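Local coordinates for protein glycoside Hydrolase (Bacteroides plebeius, PDB 5T3B) that probably hydrolyses glycosidic bonds in polysaccharides as a family 50 glycoside hydrolase of a gut bacterium, in a family best known for beta-agarases, at residues Asn106-Val114 and Leu426-Gly434; Val219-Lys229 and Cys310-Ala321. All coordinates share one frame; numbering follows the deposited sequence.

Contact 1 of 2, residues Asn106-Val114 and Leu426-Gly434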
loop_
_atom_site.group_PDB
_atom_site.type_symbol
_atom_site.label_atom_id
_atom_site.label_comp_id
_atom_site.label_asym_id
_atom_site.label_seq_id
_atom_site.Cartn_x
_atom_site.Cartn_y
_atom_site.Cartn_z
ATOM N N ASN A 106 3.377 10.773 17.471
ATOM C CA ASN A 106 3.133 10.878 18.932
ATOM C C ASN A 106 4.459 10.887 19.662
ATOM O O ASN A 106 5.558 10.744 19.057
ATOM C CB ASN A 106 2.118 9.800 19.491
ATOM C CG ASN A 106 2.669 8.422 19.591
ATOM O OD1 ASN A 106 3.892 8.228 19.504
ATOM N ND2 ASN A 106 1.720 7.371 19.735
ATOM N N SER A 107 4.391 11.045 20.988
ATOM C CA SER A 107 5.606 11.233 21.767
ATOM C C SER A 107 6.466 10.037 21.948
ATOM O O SER A 107 7.625 10.165 22.315
ATOM C CB SER A 107 5.251 11.759 23.152
ATOM O OG SER A 107 4.404 10.940 23.981
ATOM N N ASN A 108 5.931 8.887 21.639
ATOM C CA ASN A 108 6.721 7.682 21.652
ATOM C C ASN A 108 7.191 7.261 20.279
ATOM O O ASN A 108 7.793 6.194 20.147
ATOM C CB ASN A 108 6.097 6.576 22.449
ATOM C CG ASN A 108 4.749 6.189 22.006
ATOM O OD1 ASN A 108 3.695 6.691 22.580
ATOM N ND2 ASN A 108 4.733 5.142 21.140
ATOM N N GLY A 109 7.108 8.170 19.307
ATOM C CA GLY A 109 7.798 7.962 18.068
ATOM C C GLY A 109 6.855 7.169 17.141
ATOM O O GLY A 109 7.339 6.624 16.162
ATOM N N ARG A 110 5.554 7.100 17.413
ATOM C CA ARG A 110 4.619 6.453 16.466
ATOM C C ARG A 110 3.952 7.446 15.586
ATOM O O ARG A 110 3.393 8.411 16.072
ATOM C CB ARG A 110 3.647 5.607 17.174
ATOM C CG ARG A 110 2.662 4.936 16.173
ATOM C CD ARG A 110 1.799 3.938 16.808
ATOM N NE ARG A 110 2.525 2.797 17.197
ATOM C CZ ARG A 110 2.564 1.658 16.515
ATOM N NH1 ARG A 110 2.084 1.572 15.274
ATOM N NH2 ARG A 110 3.162 0.610 17.025
ATOM N N SER A 111 3.969 7.156 14.298
ATOM C CA SER A 111 3.277 7.971 13.335
ATOM C C SER A 111 1.784 7.569 13.225
ATOM O O SER A 111 1.440 6.417 13.340
ATOM C CB SER A 111 3.927 7.842 11.941
ATOM O OG SER A 111 5.221 8.347 11.877
ATOM N N TRP A 112 0.959 8.562 12.898
ATOM C CA TRP A 112 -0.449 8.351 12.632
ATOM C C TRP A 112 -0.910 9.166 11.484
ATOM O O TRP A 112 -0.540 10.345 11.346
ATOM C CB TRP A 112 -1.287 8.815 13.826
ATOM C CG TRP A 112 -1.153 8.049 15.082
ATOM C CD1 TRP A 112 -0.366 8.427 16.124
ATOM C CD2 TRP A 112 -1.723 6.786 15.448
ATOM N NE1 TRP A 112 -0.425 7.514 17.079
ATOM C CE2 TRP A 112 -1.275 6.507 16.727
ATOM C CE3 TRP A 112 -2.591 5.907 14.843
ATOM C CZ2 TRP A 112 -1.655 5.372 17.431
ATOM C CZ3 TRP A 112 -2.985 4.775 15.568
ATOM C CH2 TRP A 112 -2.492 4.532 16.830
ATOM N N ILE A 113 -1.761 8.587 10.641
ATOM C CA ILE A 113 -2.676 9.434 9.878
ATOM C C ILE A 113 -3.725 9.989 10.857
ATOM O O ILE A 113 -4.227 9.256 11.688
ATOM C CB ILE A 113 -3.360 8.639 8.759
ATOM C CG1 ILE A 113 -2.325 8.164 7.777
ATOM C CG2 ILE A 113 -4.518 9.431 8.125
ATOM C CD1 ILE A 113 -1.690 9.198 7.047
ATOM N N VAL A 114 -4.020 11.292 10.696
ATOM C CA VAL A 114 -5.031 11.976 11.528
ATOM C C VAL A 114 -6.129 12.404 10.566
ATOM O O VAL A 114 -5.863 12.923 9.471
ATOM C CB VAL A 114 -4.353 13.180 12.250
ATOM C CG1 VAL A 114 -5.305 14.195 12.810
ATOM C CG2 VAL A 114 -3.393 12.536 13.301
ATOM N N LEU A 426 3.193 -5.757 11.216
ATOM C CA LEU A 426 3.121 -4.339 10.816
ATOM C C LEU A 426 2.762 -3.463 12.023
ATOM O O LEU A 426 3.262 -2.336 12.121
ATOM C CB LEU A 426 2.130 -4.151 9.719
ATOM C CG LEU A 426 2.412 -4.802 8.414
ATOM C CD1 LEU A 426 1.336 -4.565 7.385
ATOM C CD2 LEU A 426 3.801 -4.409 7.874
ATOM N N LEU A 427 1.891 -3.933 12.913
ATOM C CA LEU A 427 1.491 -3.155 14.085
ATOM C C LEU A 427 2.678 -2.811 14.946
ATOM O O LEU A 427 2.651 -1.808 15.648
ATOM C CB LEU A 427 0.375 -3.843 14.854
ATOM C CG LEU A 427 -0.988 -3.823 14.197
ATOM C CD1 LEU A 427 -1.917 -4.853 14.841
ATOM C CD2 LEU A 427 -1.595 -2.457 14.162
ATOM N N GLU A 428 3.690 -3.681 14.977
ATOM C CA GLU A 428 4.866 -3.389 15.768
ATOM C C GLU A 428 5.758 -2.300 15.189
ATOM O O GLU A 428 6.617 -1.758 15.904
ATOM C CB GLU A 428 5.696 -4.659 15.979
ATOM C CG GLU A 428 5.000 -5.720 16.763
ATOM C CD GLU A 428 5.949 -6.713 17.384
ATOM O OE1 GLU A 428 6.659 -6.363 18.362
ATOM O OE2 GLU A 428 5.958 -7.827 16.894
ATOM N N ALA A 429 5.595 -1.999 13.927
ATOM C CA ALA A 429 6.380 -0.963 13.283
ATOM C C ALA A 429 5.748 0.396 13.559
ATOM O O ALA A 429 4.693 0.735 12.981
ATOM C CB ALA A 429 6.497 -1.197 11.773
ATOM N N LYS A 430 6.395 1.213 14.378
ATOM C CA LYS A 430 5.857 2.511 14.762
ATOM C C LYS A 430 5.817 3.507 13.617
ATOM O O LYS A 430 5.096 4.510 13.684
ATOM C CB LYS A 430 6.675 3.085 15.893
ATOM C CG LYS A 430 6.580 2.326 17.196
ATOM C CD LYS A 430 7.198 3.121 18.352
ATOM C CE LYS A 430 7.778 2.248 19.447
ATOM N NZ LYS A 430 8.405 3.194 20.375
ATOM N N ASN A 431 6.577 3.204 12.558
ATOM C CA ASN A 431 6.562 3.982 11.348
ATOM C C ASN A 431 5.587 3.498 10.276
ATOM O O ASN A 431 5.553 4.089 9.187
ATOM C CB ASN A 431 7.973 4.106 10.713
ATOM C CG ASN A 431 8.619 2.779 10.444
ATOM O OD1 ASN A 431 8.547 1.834 11.248
ATOM N ND2 ASN A 431 9.378 2.738 9.359
ATOM N N CYS A 432 4.769 2.485 10.594
ATOM C CA CYS A 432 3.730 2.050 9.652
ATOM C C CYS A 432 2.390 2.617 10.092
ATOM O O CYS A 432 2.018 2.391 11.254
ATOM C CB CYS A 432 3.675 0.524 9.632
ATOM S SG CYS A 432 2.381 -0.123 8.542
ATOM N N VAL A 433 1.718 3.337 9.204
ATOM C CA VAL A 433 0.449 3.940 9.536
ATOM C C VAL A 433 -0.774 3.102 9.089
ATOM O O VAL A 433 -1.885 3.525 9.337
ATOM C CB VAL A 433 0.316 5.357 8.942
ATOM C CG1 VAL A 433 1.249 6.299 9.661
ATOM C CG2 VAL A 433 0.514 5.415 7.451
ATOM N N GLY A 434 -0.522 1.889 8.538
ATOM C CA GLY A 434 -1.526 0.931 8.262
ATOM C C GLY A 434 -1.314 0.258 6.918
ATOM O O GLY A 434 -0.200 0.198 6.368
HETATM O O HOH W 1 1.760 0.007 12.703
HETATM O O HOH W 2 0.973 3.616 13.565
HETATM O O HOH W 3 -2.401 5.834 11.045
#

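Contact 2 of 2, residues Val219-Lys229 and Cys310-Ala321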
loop_
_atom_site.group_PDB
_atom_site.type_symbol
_atom_site.label_atom_id
_atom_site.label_comp_id
_atom_site.label_asym_id
_atom_site.label_seq_id
_atom_site.Cartn_x
_atom_site.Cartn_y
_atom_site.Cartn_z
ATOM N N VAL A 219 11.856 11.173 -16.059
ATOM C CA VAL A 219 12.055 12.308 -15.163
ATOM C C VAL A 219 13.214 13.217 -15.611
ATOM O O VAL A 219 13.271 14.355 -15.166
ATOM C CB VAL A 219 12.317 11.871 -13.721
ATOM C CG1 VAL A 219 11.171 11.045 -13.192
ATOM C CG2 VAL A 219 13.631 11.100 -13.555
ATOM N N PHE A 220 14.026 12.752 -16.535
ATOM C CA PHE A 220 15.102 13.575 -17.079
ATOM C C PHE A 220 14.717 14.320 -18.320
ATOM O O PHE A 220 15.540 15.092 -18.862
ATOM C CB PHE A 220 16.316 12.707 -17.365
ATOM C CG PHE A 220 16.851 11.998 -16.139
ATOM C CD1 PHE A 220 17.510 12.722 -15.150
ATOM C CD2 PHE A 220 16.688 10.617 -15.959
ATOM C CE1 PHE A 220 17.988 12.105 -14.029
ATOM C CE2 PHE A 220 17.159 10.015 -14.816
ATOM C CZ PHE A 220 17.824 10.758 -13.864
ATOM N N TYR A 221 13.500 14.083 -18.821
ATOM C CA TYR A 221 13.072 14.718 -20.055
ATOM C C TYR A 221 12.615 16.143 -19.805
ATOM O O TYR A 221 12.110 16.478 -18.713
ATOM C CB TYR A 221 11.966 13.887 -20.717
ATOM C CG TYR A 221 12.407 12.629 -21.412
ATOM C CD1 TYR A 221 13.215 11.690 -20.814
ATOM C CD2 TYR A 221 12.003 12.397 -22.727
ATOM C CE1 TYR A 221 13.614 10.528 -21.495
ATOM C CE2 TYR A 221 12.410 11.267 -23.421
ATOM C CZ TYR A 221 13.187 10.321 -22.812
ATOM O OH TYR A 221 13.618 9.199 -23.442
ATOM N N ASP A 222 12.752 16.964 -20.850
ATOM C CA ASP A 222 12.329 18.339 -20.730
ATOM C C ASP A 222 10.839 18.392 -20.324
ATOM O O ASP A 222 10.011 17.704 -20.894
ATOM C CB ASP A 222 12.519 19.078 -22.034
ATOM C CG ASP A 222 14.016 19.464 -22.293
ATOM O OD1 ASP A 222 14.940 19.141 -21.503
ATOM O OD2 ASP A 222 14.272 20.144 -23.279
ATOM N N GLY A 223 10.543 19.227 -19.323
ATOM C CA GLY A 223 9.178 19.539 -18.988
ATOM C C GLY A 223 8.531 18.680 -17.904
ATOM O O GLY A 223 7.379 18.909 -17.575
ATOM N N TRP A 224 9.293 17.742 -17.336
ATOM C CA TRP A 224 8.735 16.824 -16.309
ATOM C C TRP A 224 8.157 17.633 -15.117
ATOM O O TRP A 224 7.004 17.427 -14.728
ATOM C CB TRP A 224 9.779 15.819 -15.882
ATOM C CG TRP A 224 9.463 15.078 -14.656
ATOM C CD1 TRP A 224 10.133 15.164 -13.488
ATOM C CD2 TRP A 224 8.382 14.133 -14.402
ATOM N NE1 TRP A 224 9.600 14.338 -12.538
ATOM C CE2 TRP A 224 8.507 13.707 -13.070
ATOM C CE3 TRP A 224 7.362 13.611 -15.172
ATOM C CZ2 TRP A 224 7.614 12.797 -12.499
ATOM C CZ3 TRP A 224 6.499 12.710 -14.609
ATOM C CH2 TRP A 224 6.629 12.327 -13.297
ATOM N N ASP A 225 8.989 18.513 -14.536
ATOM C CA ASP A 225 8.531 19.209 -13.335
ATOM C C ASP A 225 7.289 20.072 -13.628
ATOM O O ASP A 225 6.336 20.093 -12.841
ATOM C CB ASP A 225 9.605 20.132 -12.767
ATOM C CG ASP A 225 10.747 19.467 -12.068
ATOM O OD1 ASP A 225 10.806 18.292 -11.928
ATOM O OD2 ASP A 225 11.765 20.191 -11.747
ATOM N N GLU A 226 7.327 20.788 -14.746
ATOM C CA GLU A 226 6.221 21.608 -15.106
ATOM C C GLU A 226 4.935 20.837 -15.428
ATOM O O GLU A 226 3.818 21.251 -15.098
ATOM C CB GLU A 226 6.552 22.541 -16.276
ATOM C CG GLU A 226 5.456 23.507 -16.674
ATOM C CD GLU A 226 4.835 24.358 -15.541
ATOM O OE1 GLU A 226 5.559 24.800 -14.588
ATOM O OE2 GLU A 226 3.565 24.534 -15.615
ATOM N N TRP A 227 5.118 19.712 -16.109
ATOM C CA TRP A 227 4.005 18.882 -16.465
ATOM C C TRP A 227 3.301 18.368 -15.168
ATOM O O TRP A 227 2.073 18.377 -15.071
ATOM C CB TRP A 227 4.412 17.694 -17.359
ATOM C CG TRP A 227 3.257 16.783 -17.611
ATOM C CD1 TRP A 227 2.323 16.910 -18.573
ATOM C CD2 TRP A 227 2.850 15.695 -16.822
ATOM N NE1 TRP A 227 1.374 15.945 -18.458
ATOM C CE2 TRP A 227 1.667 15.206 -17.364
ATOM C CE3 TRP A 227 3.373 15.070 -15.706
ATOM C CZ2 TRP A 227 0.962 14.122 -16.776
ATOM C CZ3 TRP A 227 2.673 13.991 -15.134
ATOM C CH2 TRP A 227 1.482 13.564 -15.657
ATOM N N CYS A 228 4.101 17.979 -14.170
ATOM C CA CYS A 228 3.471 17.540 -12.936
ATOM C C CYS A 228 2.575 18.633 -12.339
ATOM O O CYS A 228 1.478 18.377 -11.818
ATOM C CB CYS A 228 4.555 17.056 -11.930
ATOM S SG CYS A 228 5.317 15.503 -12.293
ATOM N N LYS A 229 3.102 19.872 -12.321
ATOM C CA LYS A 229 2.297 21.004 -11.803
ATOM C C LYS A 229 0.953 21.121 -12.551
ATOM O O LYS A 229 -0.104 21.319 -11.962
ATOM C CB LYS A 229 3.112 22.288 -11.837
ATOM C CG LYS A 229 4.196 22.330 -10.768
ATOM C CD LYS A 229 5.136 23.482 -10.854
ATOM C CE LYS A 229 6.132 23.465 -9.719
ATOM N NZ LYS A 229 6.975 24.667 -9.798
ATOM N N CYS A 310 16.964 9.150 -9.522
ATOM C CA CYS A 310 15.737 9.068 -10.294
ATOM C C CYS A 310 14.500 9.265 -9.417
ATOM O O CYS A 310 13.578 10.008 -9.726
ATOM C CB CYS A 310 15.646 7.689 -11.002
ATOM S SG CYS A 310 16.849 7.382 -12.255
ATOM N N ALA A 311 14.513 8.595 -8.254
ATOM C CA ALA A 311 13.440 8.713 -7.308
ATOM C C ALA A 311 13.307 10.112 -6.785
ATOM O O ALA A 311 12.180 10.618 -6.599
ATOM C CB ALA A 311 13.576 7.690 -6.191
ATOM N N GLU A 312 14.441 10.745 -6.483
ATOM C CA GLU A 312 14.419 12.138 -6.031
ATOM C C GLU A 312 13.744 13.054 -7.053
ATOM O O GLU A 312 12.861 13.849 -6.689
ATOM C CB GLU A 312 15.863 12.609 -5.737
ATOM C CG GLU A 312 16.021 14.097 -5.646
ATOM C CD GLU A 312 15.830 14.640 -4.258
ATOM O OE1 GLU A 312 15.593 15.882 -4.189
ATOM O OE2 GLU A 312 15.946 13.833 -3.281
ATOM N N LYS A 313 14.102 12.915 -8.332
ATOM C CA LYS A 313 13.525 13.768 -9.352
ATOM C C LYS A 313 12.019 13.477 -9.543
ATOM O O LYS A 313 11.227 14.374 -9.819
ATOM C CB LYS A 313 14.273 13.640 -10.677
ATOM C CG LYS A 313 15.669 14.211 -10.625
ATOM C CD LYS A 313 16.233 14.277 -12.022
ATOM C CE LYS A 313 15.666 15.447 -12.788
ATOM N NZ LYS A 313 15.938 16.843 -12.235
ATOM N N TYR A 314 11.650 12.198 -9.389
ATOM C CA TYR A 314 10.267 11.775 -9.499
ATOM C C TYR A 314 9.414 12.360 -8.360
ATOM O O TYR A 314 8.457 13.095 -8.586
ATOM C CB TYR A 314 10.247 10.252 -9.558
ATOM C CG TYR A 314 8.860 9.701 -9.660
ATOM C CD1 TYR A 314 8.194 9.671 -10.878
ATOM C CD2 TYR A 314 8.169 9.284 -8.524
ATOM C CE1 TYR A 314 6.894 9.199 -10.986
ATOM C CE2 TYR A 314 6.880 8.791 -8.640
ATOM C CZ TYR A 314 6.234 8.817 -9.843
ATOM O OH TYR A 314 4.959 8.333 -9.932
ATOM N N TYR A 315 9.776 11.972 -7.128
ATOM C CA TYR A 315 8.963 12.335 -5.989
ATOM C C TYR A 315 8.948 13.837 -5.728
ATOM O O TYR A 315 7.894 14.380 -5.354
ATOM C CB TYR A 315 9.438 11.594 -4.746
ATOM C CG TYR A 315 9.180 10.089 -4.713
ATOM C CD1 TYR A 315 7.914 9.548 -4.979
ATOM C CD2 TYR A 315 10.203 9.223 -4.398
ATOM C CE1 TYR A 315 7.709 8.195 -4.839
ATOM C CE2 TYR A 315 9.984 7.876 -4.256
ATOM C CZ TYR A 315 8.739 7.369 -4.501
ATOM O OH TYR A 315 8.545 5.981 -4.376
ATOM N N SER A 316 10.070 14.512 -5.933
ATOM C CA SER A 316 10.082 15.910 -5.675
ATOM C C SER A 316 9.222 16.681 -6.651
ATOM O O SER A 316 8.514 17.627 -6.263
ATOM C CB SER A 316 11.521 16.412 -5.651
ATOM O OG SER A 316 12.104 16.367 -6.973
ATOM N N ALA A 317 9.200 16.270 -7.917
ATOM C CA ALA A 317 8.340 16.930 -8.876
ATOM C C ALA A 317 6.871 16.848 -8.460
ATOM O O ALA A 317 6.107 17.786 -8.620
ATOM C CB ALA A 317 8.489 16.321 -10.261
ATOM N N ILE A 318 6.463 15.673 -7.975
ATOM C CA ILE A 318 5.080 15.464 -7.645
ATOM C C ILE A 318 4.697 16.218 -6.353
ATOM O O ILE A 318 3.679 16.876 -6.267
ATOM C CB ILE A 318 4.773 13.967 -7.623
ATOM C CG1 ILE A 318 4.971 13.432 -9.076
ATOM C CG2 ILE A 318 3.343 13.740 -7.125
ATOM C CD1 ILE A 318 5.056 11.917 -9.167
ATOM N N LYS A 319 5.555 16.115 -5.322
ATOM C CA LYS A 319 5.289 16.851 -4.125
ATOM C C LYS A 319 5.255 18.375 -4.386
ATOM O O LYS A 319 4.362 19.083 -3.889
ATOM C CB LYS A 319 6.278 16.516 -3.026
ATOM C CG LYS A 319 6.015 17.205 -1.697
ATOM C CD LYS A 319 4.619 16.884 -1.115
ATOM C CE LYS A 319 4.496 17.356 0.324
ATOM N NZ LYS A 319 4.998 16.330 1.237
ATOM N N ASN A 320 6.213 18.855 -5.165
ATOM C CA ASN A 320 6.232 20.303 -5.512
ATOM C C ASN A 320 4.989 20.699 -6.306
ATOM O O ASN A 320 4.468 21.773 -6.175
ATOM C CB ASN A 320 7.535 20.658 -6.193
ATOM C CG ASN A 320 8.688 20.582 -5.205
ATOM O OD1 ASN A 320 8.502 20.876 -4.038
ATOM N ND2 ASN A 320 9.890 20.272 -5.661
ATOM N N ALA A 321 4.503 19.788 -7.145
ATOM C CA ALA A 321 3.263 20.015 -7.858
ATOM C C ALA A 321 2.064 20.140 -6.923
ATOM O O ALA A 321 1.225 20.998 -7.129
ATOM C CB ALA A 321 2.993 18.925 -8.858
HETATM O O HOH W 4 6.825 20.031 -10.060
HETATM O O HOH W 5 12.193 17.041 -10.227
HETATM O O HOH W 6 14.036 19.378 -13.131
HETATM O O HOH W 7 0.337 22.530 -9.388
#

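Contact 1 of 2, residues Asn106-Val114 and Leu426-Gly434
The guanidinium of Arg-110 lies with one face on the backbone of Lys-430, whose CA sits 3.8 Å above the plane, over its centre. Leu-427 O meets the edge in plane and takes a bond of 2.8 Å from Arg-110 NH2 (N-H...O angle 161°). Two waters lie in the guanidinium plane, both accepting from Arg-110 NH1. A bend about CG-CD (chi3 -70°) turns the guanidinium out of the line of its otherwise extended chain, while CD rests on a face of the Trp-112 ring, offset toward the rim. NE forms a salt bridge with Asp-480.

Next along the chain, Ser-111 N donates to Lys-430 O at 2.9 Å, and Arg-110 CA adds a C-H...O contact to the same carbonyl oxygen. Farther along, strands 111-114 and 432-434 diverge at 36°, and water fills in for direct pairing: one of the two waters on NH1 also joins Ser-111 O to Cys-432 O, and a third receives Ile-113 N at 2.9 Å and donates to Val-433 O. Val-433 CG1 packs against Ser-111 CB (3.8 Å), and CG2 meets Ile-113 CG1 at 4.0 Å. Strand 120-126 pairs with both strands, antiparallel to 111-114 and parallel to 432-437, consistent with the closure of a (beta/alpha)8 barrel. Strand 385-394 pairs in parallel with 432-437, and helix 472-480 covers Arg-110 and Trp-112 through Ile-476.

Contact 2 of 2, residues Val219-Lys229 and Cys310-Ala321
Trp-224 drives its indole against residues 310-321 of helix 300-324, where NE1 donates to Lys-313 O at 3.2 Å and lies equally close, 3.2 Å, to Ala-317 CB. The acceptor is in the indole plane, but the donor stands well above the plane of the carbonyl, whose own helical bond to Ala-317 N is weak. With CG anti to the backbone N (chi1 166°), the ring is held between Val-219 CG1 on one face and Cys-228 SG on the other. Its six-membered ring and that of Tyr-314 are nearly parallel, at 20°, yet slid apart with centroids 5.7 Å from each other. Cys-310 SG approaches the edge of the Phe-220 ring, and the bent chain of Lys-313, in one of its two conformers, crosses Phe-220 at about a right angle, CD 3.4 Å from Phe-220 CE1.

Helices 224-232 and 300-324 run in roughly the same direction, their segment axes 8.3 Å apart and crossed at -37°, as in the outer helical layer expected of a family 50 barrel. Alanines permit this closeness: Ala-321 CB abuts Cys-228 O at 3.4 Å, while Cys-228 SG touches Ile-318 CG1 at 3.8 Å. Inward, Tyr-314 OH bonds to Asp-252 and Ser-251.

On the solvent side, near the exposed Asp-225, the helices meet through water instead. One molecule bridges Asp-225 O and Ala-317 O, another Lys-229 O and Ala-321 O. The Asp-225 carboxylate also reaches Lys-313 O through water.

Contact 2 falls within the chain loop closed by contact 1, but the two do not touch: their centres are 29 Å apart and their nearest atoms about 11 Å. They share no helix or strand. Contact 1 lies deeper, about 15 Å from the centre of the chain against 22 Å for contact 2, and joins two strands and the chain leading from helix 412-427 into one of them. Its chemistry is correspondingly polar, with a buried arginine and bridging waters serving backbone groups. Contact 2 joins two helices whose main chains already satisfy most of their own bonds, so aromatic and small side chains dominate, and its waters gather along one partly exposed flank.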